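Local atomic coordinates of sylvaticin (Pythium sylvaticum, PDB entry 2POS), a protein that resembles the alpha-elicitins of oomycetes and, as a secreted member of that family, probably binds sterols and may provoke defence responses in plants. Residues K5-T10 with C71-G76; W33-P38 with L80-L85. All coordinates share one frame; numbering follows the deposited sequence.

Interaction 1 of 2, residues K5-T10 with C71-G76; sequences KECAFT and CILVFG
The carboxylate of E6 turns one face to V74, whose CG2 methyl lies almost directly over the carbon CD, 3.8 Å away, with the two oxygens at similar range. The E6 chain is extended beyond CG and crosses V74 obliquely; its OE2 forms a salt bridge with R79 of strand 78-80. The F9 ring belongs to a separate aromatic group: it meets F13 edge-to-face and also contacts the F12 ring. Between the backbones, I72 is held through both its backbone N and its O. Its N donates to K5 O at 2.8 Å, nearly straight and in the carbonyl plane, while its O accepts from C7 N at 2.8 Å, the donor standing 48° out of that carbonyl's plane. This is the bonding pattern of a single parallel bridge, joining the N-terminal loop to the chain that enters strand 73-75 of the two-stranded elicitin hairpin. E6 CA adds a CH···O contact to I72 O at 3.3 Å. Beside the bridge the disulfide links C7 SG to C71 SG at 2.0 Å, with a torsion of 101° about the S–S bond. C71 tucks its sulfur between its own backbone N and C (chi1 53°), whereas C7 turns SG anti to its carbonyl carbon, leaving it 4.2 Å from L73 CB. Further along, a water donates a hydrogen bond to C7 O at 2.7 Å and accepts one from V74 N at 3.1 Å; its bond to I72 O is weak.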
loop_
_atom_site.group_PDB
_atom_site.type_symbol
_atom_site.label_atom_id
_atom_site.label_comp_id
_atom_site.label_asym_id
_atom_site.label_seq_id
_atom_site.Cartn_x
_atom_site.Cartn_y
_atom_site.Cartn_z
ATOM N N LYS A 5 14.374 8.706 6.502
ATOM C CA LYS A 5 14.368 9.515 5.290
ATOM C C LYS A 5 12.965 9.577 4.703
ATOM O O LYS A 5 12.336 8.544 4.456
ATOM C CB LYS A 5 15.364 8.938 4.291
ATOM C CG LYS A 5 15.583 9.744 3.029
ATOM C CD LYS A 5 16.865 9.286 2.321
ATOM C CE LYS A 5 16.768 7.847 1.829
ATOM N NZ LYS A 5 18.019 7.384 1.148
ATOM N N GLU A 6 12.484 10.796 4.484
ATOM C CA GLU A 6 11.139 11.017 3.951
ATOM C C GLU A 6 11.139 11.147 2.430
ATOM O O GLU A 6 12.083 11.687 1.841
ATOM C CB GLU A 6 10.478 12.224 4.634
ATOM C CG GLU A 6 10.152 11.927 6.096
ATOM C CD GLU A 6 9.806 13.143 6.941
ATOM O OE1 GLU A 6 9.542 14.228 6.389
ATOM O OE2 GLU A 6 9.799 12.989 8.179
ATOM N N CYS A 7 10.085 10.623 1.803
ATOM C CA CYS A 7 9.899 10.723 0.367
ATOM C C CYS A 7 9.584 12.163 0.006
ATOM O O CYS A 7 8.897 12.862 0.755
ATOM C CB CYS A 7 8.715 9.868 -0.103
ATOM S SG CYS A 7 8.711 8.148 0.424
ATOM N N ALA A 8 10.083 12.587 -1.146
ATOM C CA ALA A 8 9.630 13.826 -1.774
ATOM C C ALA A 8 8.140 13.692 -2.075
ATOM O O ALA A 8 7.640 12.584 -2.291
ATOM C CB ALA A 8 10.407 14.075 -3.047
ATOM N N PHE A 9 7.424 14.812 -2.094
ATOM C CA PHE A 9 5.985 14.758 -2.340
ATOM C C PHE A 9 5.665 14.103 -3.684
ATOM O O PHE A 9 4.612 13.477 -3.836
ATOM C CB PHE A 9 5.342 16.151 -2.246
ATOM C CG PHE A 9 3.840 16.122 -2.296
ATOM C CD1 PHE A 9 3.099 15.857 -1.152
ATOM C CD2 PHE A 9 3.164 16.346 -3.491
ATOM C CE1 PHE A 9 1.710 15.820 -1.196
ATOM C CE2 PHE A 9 1.776 16.306 -3.545
ATOM C CZ PHE A 9 1.050 16.043 -2.400
ATOM N N THR A 10 6.581 14.238 -4.646
ATOM C CA THR A 10 6.417 13.662 -5.984
ATOM C C THR A 10 6.188 12.150 -5.953
ATOM O O THR A 10 5.619 11.578 -6.883
ATOM C CB THR A 10 7.609 14.001 -6.917
ATOM O OG1 THR A 10 8.845 13.666 -6.276
ATOM C CG2 THR A 10 7.611 15.485 -7.277
ATOM N N CYS A 71 11.499 4.879 1.302
ATOM C CA CYS A 71 11.443 6.126 2.060
ATOM C C CYS A 71 10.102 6.199 2.764
ATOM O O CYS A 71 9.185 5.446 2.432
ATOM C CB CYS A 71 11.605 7.346 1.140
ATOM S SG CYS A 71 10.456 7.393 -0.282
ATOM N N ILE A 72 9.994 7.113 3.726
ATOM C CA ILE A 72 8.759 7.305 4.470
ATOM C C ILE A 72 7.879 8.337 3.776
ATOM O O ILE A 72 8.258 9.500 3.632
ATOM C CB ILE A 72 9.045 7.717 5.943
ATOM C CG1 ILE A 72 9.754 6.576 6.697
ATOM C CG2 ILE A 72 7.762 8.156 6.648
ATOM C CD1 ILE A 72 8.873 5.353 6.991
ATOM N N LEU A 73 6.718 7.874 3.325
ATOM C CA LEU A 73 5.673 8.730 2.780
ATOM C C LEU A 73 4.854 9.310 3.929
ATOM O O LEU A 73 4.305 8.566 4.746
ATOM C CB LEU A 73 4.782 7.912 1.845
ATOM C CG LEU A 73 3.765 8.630 0.955
ATOM C CD1 LEU A 73 4.480 9.496 -0.078
ATOM C CD2 LEU A 73 2.882 7.609 0.270
ATOM N N VAL A 74 4.798 10.640 3.980
ATOM C CA VAL A 74 4.129 11.372 5.051
ATOM C C VAL A 74 2.835 11.978 4.519
ATOM O O VAL A 74 2.870 12.820 3.624
ATOM C CB VAL A 74 5.043 12.496 5.604
ATOM C CG1 VAL A 74 4.319 13.324 6.670
ATOM C CG2 VAL A 74 6.316 11.906 6.169
ATOM N N PHE A 75 1.711 11.552 5.090
ATOM C CA PHE A 75 0.390 12.059 4.714
ATOM C C PHE A 75 -0.346 12.473 5.983
ATOM O O PHE A 75 -1.028 11.661 6.614
ATOM C CB PHE A 75 -0.392 10.996 3.921
ATOM C CG PHE A 75 -1.715 11.480 3.398
ATOM C CD1 PHE A 75 -1.776 12.279 2.267
ATOM C CD2 PHE A 75 -2.896 11.141 4.041
ATOM C CE1 PHE A 75 -2.996 12.737 1.786
ATOM C CE2 PHE A 75 -4.121 11.594 3.571
ATOM C CZ PHE A 75 -4.171 12.395 2.442
ATOM N N GLY A 76 -0.193 13.739 6.370
ATOM C CA GLY A 76 -0.632 14.181 7.697
ATOM C C GLY A 76 0.144 13.442 8.773
ATOM O O GLY A 76 1.376 13.430 8.757
HETATM O O HOH W 1 6.886 12.311 2.492
#

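Interaction 2 of 2, residues W33-P38 with L80-L85; sequences WQMLPP and LNVKKL
The N-terminal turn of helix 82-92, entered directly from strand 78-80, packs here against the loop that follows helix 22-31. N81 is the N-cap: with chi1 at -177° its OD1 accepts from K84 N at 2.9 Å, a nearly straight bond whose donor stands above the carboxamide plane. The ND2 side of the same group donates to D70 OD1 and E2 O, which fixes its rotation, and L85 N bonds to N81 O to complete the first turn. The L85 side chain, CG anti to N, is directed at the loop and meets W33 tip to tip, CD2 lying 3.7 Å from CZ2 in an oblique approach to the indole. The ring is held by a bond from NE1 to G40 O, and one face carries the backbone N of M35 over its centre; that N–H in turn donates to Q28 OE1. In elicitins such as cryptogein an omega loop faces the two-stranded sheet in a beak-like motif, and residues 33-38 probably belong to the start of this loop. M35 leaves the backbone with CG anti to N, then bends at chi2 and chi3, so SD slides past L85 CD2 at 4.2 Å and CE comes 4.3 Å from V82 CG2. After the cis peptide between L36 and P37, P38 sets CB 4.3 Å from L80 CD2, an apolar touch at the strand end of this buried contact.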
loop_
_atom_site.group_PDB
_atom_site.type_symbol
_atom_site.label_atom_id
_atom_site.label_comp_id
_atom_site.label_asym_id
_atom_site.label_seq_id
_atom_site.Cartn_x
_atom_site.Cartn_y
_atom_site.Cartn_z
ATOM N N TRP A 33 -8.923 -1.499 4.702
ATOM C CA TRP A 33 -7.628 -0.811 4.596
ATOM C C TRP A 33 -7.619 0.112 3.391
ATOM O O TRP A 33 -8.021 -0.287 2.297
ATOM C CB TRP A 33 -6.474 -1.811 4.472
ATOM C CG TRP A 33 -5.151 -1.174 4.142
ATOM C CD1 TRP A 33 -4.357 -0.459 4.988
ATOM C CD2 TRP A 33 -4.470 -1.199 2.880
ATOM N NE1 TRP A 33 -3.218 -0.037 4.336
ATOM C CE2 TRP A 33 -3.265 -0.477 3.039
ATOM C CE3 TRP A 33 -4.762 -1.760 1.631
ATOM C CZ2 TRP A 33 -2.350 -0.302 1.995
ATOM C CZ3 TRP A 33 -3.851 -1.587 0.588
ATOM C CH2 TRP A 33 -2.660 -0.871 0.779
ATOM N N GLN A 34 -7.136 1.337 3.585
ATOM C CA GLN A 34 -7.094 2.312 2.502
ATOM C C GLN A 34 -5.669 2.624 2.062
ATOM O O GLN A 34 -4.795 2.879 2.893
ATOM C CB GLN A 34 -7.819 3.604 2.897
ATOM C CG GLN A 34 -9.212 3.399 3.529
ATOM C CD GLN A 34 -10.179 2.601 2.651
ATOM O OE1 GLN A 34 -10.864 1.682 3.127
ATOM N NE2 GLN A 34 -10.244 2.950 1.371
ATOM N N MET A 35 -5.461 2.607 0.745
ATOM C CA MET A 35 -4.208 3.022 0.120
ATOM C C MET A 35 -4.341 4.463 -0.385
ATOM O O MET A 35 -3.396 5.237 -0.287
ATOM C CB MET A 35 -3.841 2.075 -1.031
ATOM C CG MET A 35 -2.534 2.401 -1.772
ATOM S SD MET A 35 -1.042 2.121 -0.777
ATOM C CE MET A 35 -0.461 3.800 -0.489
ATOM N N LEU A 36 -5.507 4.811 -0.927
ATOM C CA LEU A 36 -5.766 6.180 -1.388
ATOM C C LEU A 36 -7.072 6.731 -0.796
ATOM O O LEU A 36 -8.156 6.272 -1.156
ATOM C CB LEU A 36 -5.833 6.253 -2.920
ATOM C CG LEU A 36 -4.628 5.825 -3.760
ATOM C CD1 LEU A 36 -4.951 5.977 -5.235
ATOM C CD2 LEU A 36 -3.391 6.618 -3.401
ATOM N N PRO A 37 -6.980 7.703 0.129
ATOM C CA PRO A 37 -5.779 8.246 0.758
ATOM C C PRO A 37 -5.154 7.198 1.675
ATOM O O PRO A 37 -5.867 6.341 2.193
ATOM C CB PRO A 37 -6.309 9.416 1.606
ATOM C CG PRO A 37 -7.718 9.605 1.226
ATOM C CD PRO A 37 -8.209 8.333 0.642
ATOM N N PRO A 38 -3.832 7.265 1.887
ATOM C CA PRO A 38 -3.195 6.206 2.680
ATOM C C PRO A 38 -3.551 6.246 4.167
ATOM O O PRO A 38 -3.390 7.288 4.819
ATOM C CB PRO A 38 -1.700 6.462 2.470
ATOM C CG PRO A 38 -1.607 7.917 2.175
ATOM C CD PRO A 38 -2.863 8.265 1.410
ATOM N N LEU A 80 4.188 5.886 6.297
ATOM C CA LEU A 80 4.473 4.516 5.901
ATOM C C LEU A 80 5.521 4.482 4.808
ATOM O O LEU A 80 5.688 5.431 4.044
ATOM C CB LEU A 80 3.210 3.790 5.432
ATOM C CG LEU A 80 2.754 4.050 3.985
ATOM C CD1 LEU A 80 1.698 3.041 3.563
ATOM C CD2 LEU A 80 2.257 5.482 3.813
ATOM N N ASN A 81 6.231 3.367 4.764
ATOM C CA ASN A 81 7.149 3.065 3.690
ATOM C C ASN A 81 6.427 2.117 2.731
ATOM O O ASN A 81 6.207 0.950 3.042
ATOM C CB ASN A 81 8.391 2.411 4.288
ATOM C CG ASN A 81 9.453 2.105 3.261
ATOM O OD1 ASN A 81 9.158 1.666 2.149
ATOM N ND2 ASN A 81 10.715 2.309 3.643
ATOM N N VAL A 82 6.038 2.646 1.575
ATOM C CA VAL A 82 5.244 1.891 0.598
ATOM C C VAL A 82 6.007 0.686 0.038
ATOM O O VAL A 82 5.415 -0.365 -0.201
ATOM C CB VAL A 82 4.732 2.790 -0.568
ATOM C CG1 VAL A 82 3.998 1.945 -1.609
ATOM C CG2 VAL A 82 3.818 3.874 -0.039
ATOM N N LYS A 83 7.312 0.830 -0.171
ATOM C CA LYS A 83 8.116 -0.288 -0.667
ATOM C C LYS A 83 8.157 -1.426 0.361
ATOM O O LYS A 83 8.034 -2.601 0.007
ATOM C CB LYS A 83 9.524 0.164 -1.050
ATOM C CG LYS A 83 10.277 -0.859 -1.885
ATOM C CD LYS A 83 11.653 -0.355 -2.284
ATOM C CE LYS A 83 12.399 -1.425 -3.054
ATOM N NZ LYS A 83 13.795 -0.986 -3.358
ATOM N N LYS A 84 8.318 -1.073 1.634
ATOM C CA LYS A 84 8.239 -2.056 2.714
ATOM C C LYS A 84 6.892 -2.772 2.683
ATOM O O LYS A 84 6.831 -4.003 2.687
ATOM C CB LYS A 84 8.437 -1.370 4.056
ATOM C CG LYS A 84 8.301 -2.289 5.267
ATOM C CD LYS A 84 8.571 -1.476 6.515
ATOM C CE LYS A 84 8.572 -2.329 7.756
ATOM N NZ LYS A 84 8.792 -1.447 8.928
ATOM N N LEU A 85 5.818 -1.985 2.632
ATOM C CA LEU A 85 4.467 -2.526 2.635
ATOM C C LEU A 85 4.308 -3.593 1.568
ATOM O O LEU A 85 3.875 -4.723 1.851
ATOM C CB LEU A 85 3.455 -1.393 2.401
ATOM C CG LEU A 85 2.032 -1.806 1.995
ATOM C CD1 LEU A 85 1.324 -2.382 3.191
ATOM C CD2 LEU A 85 1.261 -0.618 1.406
#

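From the N terminus, the loop 5-10 comes first and leads into helix 10-13; after helix 22-31 follows 33-38, the first half of interaction 2. Helices 44-51 and 54-64 intervene before the chain returns at 71-76 and closes interaction 1, a loop sealed covalently. The hairpin then turns, and 80-85 closes interaction 2. The segments alternate, so the two closures cross rather than nest. They meet in the hairpin, where L73 N is probably hydrogen-bonded to L80 O at 2.7 Å, and F75 CB packs on P38 CG at 3.7 Å. Strand 73-75 thus stands between the N-terminal loop and the 33-38 loop, with helix 82-92 following its partner strand.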